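PDB 4HW6: hypothetical protein, IPT/TIG domain protein from Bacteroides ovatus, which is of unknown function but, with its IPT/TIG domain and six-bladed beta-propeller, probably acts as an auxiliary nutrient-binding protein that recognises carbohydrate. Local coordinates for residues C184-F189 and K231-H236; G193-V198 and Y210-A215. All blocks are in the same frame, centred on the assembly; numbering follows the deposited sequence.

In the fold
Both contacts belong to the beta-propeller and meet in one four-stranded blade. Contact 1 lies between blades: strand 184-189, at one edge of that blade, faces the segment 231-236, which leads into the next. Contact 2 lies within the blade, in the hairpin of strands 195-199 and 207-212. Strands 184-189 and 195-199 are sheet neighbours, probably joined by Asn188 O to Val196 N and Ala185 N to Val198 O, and Cys233 of contact 1 packs on Val198 of contact 2. Contact 1 is buried, yet depends on polar side chains reaching backbone and one another; contact 2 is a regular backbone ladder with apolar faces, running from a buried centre to an exposed turn at Arg214 and Ala215.

Contact 1. Residues C184-F189 and K231-H236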
loop_
_atom_site.group_PDB
_atom_site.type_symbol
_atom_site.label_atom_id
_atom_site.label_comp_id
_atom_site.label_asym_id
_atom_site.label_seq_id
_atom_site.Cartn_x
_atom_site.Cartn_y
_atom_site.Cartn_z
ATOM N N CYS A 184 18.694 9.473 7.151
ATOM C CA CYS A 184 18.163 8.107 7.071
ATOM C C CYS A 184 17.627 7.860 5.675
ATOM O O CYS A 184 16.577 8.413 5.301
ATOM C CB CYS A 184 17.045 7.878 8.090
ATOM S SG CYS A 184 17.554 7.967 9.811
ATOM N N ALA A 185 18.344 7.040 4.902
ATOM C CA ALA A 185 18.041 6.862 3.471
ATOM C C ALA A 185 17.116 5.698 3.139
ATOM O O ALA A 185 16.495 5.692 2.081
ATOM C CB ALA A 185 19.345 6.717 2.687
ATOM N N ASP A 186 17.076 4.678 3.992
ATOM C CA ASP A 186 16.239 3.508 3.755
ATOM C C ASP A 186 16.057 2.735 5.071
ATOM O O ASP A 186 16.815 2.917 6.026
ATOM C CB ASP A 186 16.845 2.615 2.652
ATOM C CG ASP A 186 15.814 1.631 2.018
ATOM O OD1 ASP A 186 14.576 1.766 2.277
ATOM O OD2 ASP A 186 16.239 0.750 1.209
ATOM N N VAL A 187 15.045 1.880 5.094
ATOM C CA VAL A 187 14.727 1.058 6.271
ATOM C C VAL A 187 14.271 -0.298 5.768
ATOM O O VAL A 187 13.596 -0.392 4.738
ATOM C CB VAL A 187 13.664 1.717 7.198
ATOM C CG1 VAL A 187 12.373 2.057 6.432
ATOM C CG2 VAL A 187 13.384 0.834 8.404
ATOM N N ASN A 188 14.682 -1.344 6.460
ATOM C CA ASN A 188 14.226 -2.693 6.169
ATOM C C ASN A 188 14.337 -3.503 7.454
ATOM O O ASN A 188 14.657 -2.947 8.501
ATOM C CB ASN A 188 15.058 -3.315 5.029
ATOM C CG ASN A 188 14.278 -4.317 4.213
ATOM O OD1 ASN A 188 13.445 -5.088 4.742
ATOM N ND2 ASN A 188 14.531 -4.322 2.907
ATOM N N PHE A 189 14.040 -4.795 7.386
ATOM C CA PHE A 189 14.169 -5.688 8.521
ATOM C C PHE A 189 14.938 -6.942 8.130
ATOM O O PHE A 189 14.766 -7.488 7.021
ATOM C CB PHE A 189 12.786 -6.062 9.060
ATOM C CG PHE A 189 12.058 -4.903 9.687
ATOM C CD1 PHE A 189 11.380 -3.993 8.920
ATOM C CD2 PHE A 189 12.058 -4.732 11.050
ATOM C CE1 PHE A 189 10.760 -2.903 9.506
ATOM C CE2 PHE A 189 11.432 -3.661 11.634
ATOM C CZ PHE A 189 10.773 -2.744 10.863
ATOM N N LYS A 231 22.710 4.232 -0.019
ATOM C CA LYS A 231 21.389 4.674 -0.484
ATOM C C LYS A 231 20.191 3.759 -0.211
ATOM O O LYS A 231 19.051 4.218 -0.203
ATOM C CB LYS A 231 21.436 4.897 -1.999
ATOM C CG LYS A 231 22.428 5.945 -2.464
ATOM C CD LYS A 231 22.148 7.304 -1.850
ATOM C CE LYS A 231 22.974 8.410 -2.487
ATOM N NZ LYS A 231 22.458 9.732 -2.038
ATOM N N THR A 232 20.443 2.480 -0.014
ATOM C CA THR A 232 19.373 1.475 0.000
ATOM C C THR A 232 19.832 0.246 0.767
ATOM O O THR A 232 21.033 0.019 0.918
ATOM C CB THR A 232 18.898 1.119 -1.442
ATOM O OG1 THR A 232 17.718 0.294 -1.406
ATOM C CG2 THR A 232 19.975 0.424 -2.256
ATOM N N CYS A 233 18.875 -0.505 1.307
ATOM C CA CYS A 233 19.154 -1.743 2.065
ATOM C C CYS A 233 18.079 -2.794 1.755
ATOM O O CYS A 233 16.985 -2.772 2.311
ATOM C CB CYS A 233 19.233 -1.504 3.577
ATOM S SG CYS A 233 17.856 -0.626 4.360
ATOM N N ALA A 234 18.408 -3.716 0.870
ATOM C CA ALA A 234 17.464 -4.727 0.423
ATOM C C ALA A 234 17.871 -6.072 1.009
ATOM O O ALA A 234 18.925 -6.615 0.677
ATOM C CB ALA A 234 17.440 -4.787 -1.090
ATOM N N VAL A 235 17.015 -6.606 1.872
ATOM C CA VAL A 235 17.297 -7.837 2.589
ATOM C C VAL A 235 16.773 -9.021 1.796
ATOM O O VAL A 235 15.569 -9.143 1.590
ATOM C CB VAL A 235 16.662 -7.858 3.984
ATOM C CG1 VAL A 235 16.941 -9.189 4.683
ATOM C CG2 VAL A 235 17.198 -6.711 4.826
ATOM N N HIS A 236 17.664 -9.920 1.398
ATOM C CA HIS A 236 17.259 -11.090 0.611
ATOM C C HIS A 236 16.442 -12.045 1.472
ATOM O O HIS A 236 16.871 -12.413 2.574
ATOM C CB HIS A 236 18.449 -11.846 0.064
ATOM C CG HIS A 236 18.072 -12.903 -0.937
ATOM N ND1 HIS A 236 17.735 -14.188 -0.579
ATOM C CD2 HIS A 236 17.975 -12.848 -2.286
ATOM C CE1 HIS A 236 17.450 -14.877 -1.667
ATOM N NE2 HIS A 236 17.550 -14.078 -2.714
HETATM O O HOH W 1 17.781 6.766 -0.663
HETATM O O HOH W 2 14.533 -1.346 1.687
#
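Two neighbouring blades of the propeller meet where strand 184-189 runs almost parallel to residues 231-236, their directions 8° apart. The backbones do not pair as in a sheet; polar side chains of the first segment bridge the gap instead. The tight part centres on Asp186, whose CG is anti to the backbone N (chi1 -161°), so that the carboxylate extends across to residues 231-236. Its OD2 accepts Cys233 N at 2.9 Å on the anti lone pair, along a nearly straight bond, while Thr232 OG1 donates to the same OD2 at 3.0 Å from above the carboxylate plane. Threonine suits this place because its hydroxyl also meets Ile278 N, of the following blade. Cys233 tucks SG in the crowded position between its own N and carbonyl carbon, 3.8 Å from Asp186 CB, a compact filler beneath the carboxylate. Further along, Asn188 sends ND2 to Cys233 O at 3.0 Å, nearly in its amide plane, while its OD1 turns back to Phe189 N at 2.7 Å, which fixes the amide flip. Among these groups a water lies 2.7 Å from Asp186 OD2 and close to Cys233 O. Val235 ends the row, its CG2 against Phe189 O.

The Ala185 end is looser. There the carbonyl oxygens Ala185 O and Lys231 O stand 3.7 Å apart, with a water beside them within bonding distance of both, and the partly exposed Lys231 turns its amine away to Asn275 and Asp200. With two protein donors on OD2, and a water close by, Asp186 is probably held as the charged carboxylate despite its burial.

Contact 2. Residues G193-V198 and Y210-A215; sequences GDMVVV and YLFTRA
In the antiparallel beta hairpin formed by strands 195-199 and 207-212 of one propeller blade, the backbone supplies the first kind of bond. Met195 with Phe212 and Val197 with Tyr210 are hydrogen-bonded pairs, and Val196 with Leu211 is the non-hydrogen-bonded pair between them. Phe212 N to Met195 O (2.8 Å) and Tyr210 N to Val197 O (2.9 Å) lie in the acceptor's carbonyl plane, whereas Val197 N sits 36° above that of Tyr210 O. At the middle pair, Leu211 CA approaches Met195 O at 3.3 Å as a CA-H...O contact.

Apolar packing comes next. On one face Val197 CG2, anti to its carbonyl carbon, reaches Phe212 CE1 at 3.8 Å, and the selenium of Met195, a selenomethionine, makes an oblique Met-aromatic contact 5.2 Å from the Phe212 ring centroid. On the other face Leu211 crosses Asp194 obliquely, its CD1 against CB. Gly193, with phi 91°, suits its place because a CB would press on the preceding carbonyl oxygen and on Arg214 CD.

At the Asp194 end a polar side chain takes over. Asp194 OD1 takes Arg214 N on its anti lone pair at 2.8 Å, and one water donates to that same OD1 at 2.6 Å while accepting from Ala215 N.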
loop_
_atom_site.group_PDB
_atom_site.type_symbol
_atom_site.label_atom_id
_atom_site.label_comp_id
_atom_site.label_asym_id
_atom_site.label_seq_id
_atom_site.Cartn_x
_atom_site.Cartn_y
_atom_site.Cartn_z
ATOM N N GLY A 193 14.180 -10.128 12.287
ATOM C CA GLY A 193 13.205 -9.104 12.608
ATOM C C GLY A 193 13.834 -7.846 13.182
ATOM O O GLY A 193 13.114 -6.969 13.653
ATOM N N ASP A 194 15.167 -7.745 13.154
ATOM C CA ASP A 194 15.831 -6.508 13.590
ATOM C C ASP A 194 15.665 -5.434 12.505
ATOM O O ASP A 194 15.553 -5.743 11.315
ATOM C CB ASP A 194 17.302 -6.754 13.903
ATOM C CG ASP A 194 17.502 -7.705 15.079
ATOM O OD1 ASP A 194 16.823 -7.561 16.127
ATOM O OD2 ASP A 194 18.350 -8.615 14.944
HETATM N N MSE A 195 15.614 -4.174 12.916
HETATM C CA MSE A 195 15.390 -3.080 11.963
HETATM C C MSE A 195 16.717 -2.551 11.424
HETATM O O MSE A 195 17.571 -2.197 12.198
HETATM C CB MSE A 195 14.652 -1.947 12.668
HETATM C CG MSE A 195 14.245 -0.805 11.768
HETATM SE SE MSE A 195 13.607 0.691 12.880
HETATM C CE MSE A 195 11.895 -0.065 13.383
ATOM N N VAL A 196 16.862 -2.494 10.104
ATOM C CA VAL A 196 18.044 -1.953 9.435
ATOM C C VAL A 196 17.739 -0.540 8.977
ATOM O O VAL A 196 16.661 -0.281 8.441
ATOM C CB VAL A 196 18.397 -2.804 8.179
ATOM C CG1 VAL A 196 19.714 -2.359 7.551
ATOM C CG2 VAL A 196 18.450 -4.277 8.538
ATOM N N VAL A 197 18.655 0.388 9.225
ATOM C CA VAL A 197 18.511 1.759 8.743
ATOM C C VAL A 197 19.830 2.201 8.107
ATOM O O VAL A 197 20.914 2.059 8.709
ATOM C CB VAL A 197 18.153 2.735 9.877
ATOM C CG1 VAL A 197 18.018 4.154 9.329
ATOM C CG2 VAL A 197 16.869 2.314 10.596
ATOM N N VAL A 198 19.734 2.741 6.903
ATOM C CA VAL A 198 20.898 3.235 6.188
ATOM C C VAL A 198 21.117 4.694 6.527
ATOM O O VAL A 198 20.175 5.478 6.497
ATOM C CB VAL A 198 20.727 3.054 4.661
ATOM C CG1 VAL A 198 21.865 3.768 3.899
ATOM C CG2 VAL A 198 20.721 1.569 4.345
ATOM N N TYR A 210 23.071 0.782 10.069
ATOM C CA TYR A 210 22.810 0.619 11.486
ATOM C C TYR A 210 21.725 -0.420 11.688
ATOM O O TYR A 210 20.951 -0.696 10.756
ATOM C CB TYR A 210 22.329 1.921 12.090
ATOM C CG TYR A 210 23.367 2.995 12.230
ATOM C CD1 TYR A 210 24.187 3.040 13.360
ATOM C CD2 TYR A 210 23.542 3.962 11.245
ATOM C CE1 TYR A 210 25.140 4.016 13.522
ATOM C CE2 TYR A 210 24.507 4.966 11.407
ATOM C CZ TYR A 210 25.288 4.993 12.554
ATOM O OH TYR A 210 26.272 5.962 12.776
ATOM N N LEU A 211 21.687 -0.988 12.891
ATOM C CA LEU A 211 20.648 -1.939 13.278
ATOM C C LEU A 211 20.021 -1.505 14.596
ATOM O O LEU A 211 20.740 -1.116 15.528
ATOM C CB LEU A 211 21.270 -3.333 13.411
ATOM C CG LEU A 211 20.360 -4.518 13.747
ATOM C CD1 LEU A 211 20.869 -5.786 13.068
ATOM C CD2 LEU A 211 20.279 -4.718 15.252
ATOM N N PHE A 212 18.686 -1.588 14.692
ATOM C CA PHE A 212 17.987 -1.404 15.967
ATOM C C PHE A 212 17.380 -2.755 16.333
ATOM O O PHE A 212 16.647 -3.355 15.533
ATOM C CB PHE A 212 16.892 -0.339 15.873
ATOM C CG PHE A 212 17.415 1.049 15.627
ATOM C CD1 PHE A 212 17.711 1.484 14.321
ATOM C CD2 PHE A 212 17.624 1.917 16.671
ATOM C CE1 PHE A 212 18.214 2.751 14.100
ATOM C CE2 PHE A 212 18.128 3.198 16.450
ATOM C CZ PHE A 212 18.424 3.607 15.171
ATOM N N THR A 213 17.692 -3.252 17.527
ATOM C CA THR A 213 17.375 -4.649 17.844
ATOM C C THR A 213 15.915 -4.828 18.240
ATOM O O THR A 213 15.372 -4.071 19.043
ATOM C CB THR A 213 18.258 -5.211 18.978
ATOM O OG1 THR A 213 17.975 -4.516 20.192
ATOM C CG2 THR A 213 19.737 -5.067 18.648
ATOM N N ARG A 214 15.289 -5.853 17.677
ATOM C CA ARG A 214 13.913 -6.227 18.026
ATOM C C ARG A 214 13.777 -6.549 19.524
ATOM O O ARG A 214 12.791 -6.174 20.153
ATOM C CB ARG A 214 13.478 -7.433 17.194
ATOM C CG ARG A 214 12.023 -7.867 17.373
ATOM C CD ARG A 214 11.802 -9.184 16.635
ATOM N NE ARG A 214 10.446 -9.697 16.793
ATOM C CZ ARG A 214 10.079 -10.960 16.562
ATOM N NH1 ARG A 214 10.959 -11.864 16.136
ATOM N NH2 ARG A 214 8.815 -11.326 16.742
ATOM N N ALA A 215 14.788 -7.219 20.077
ATOM C CA ALA A 215 14.787 -7.636 21.482
ATOM C C ALA A 215 14.711 -6.468 22.471
ATOM O O ALA A 215 14.211 -6.639 23.575
ATOM C CB ALA A 215 16.001 -8.502 21.778
HETATM O O HOH W 3 16.772 -8.712 18.473
#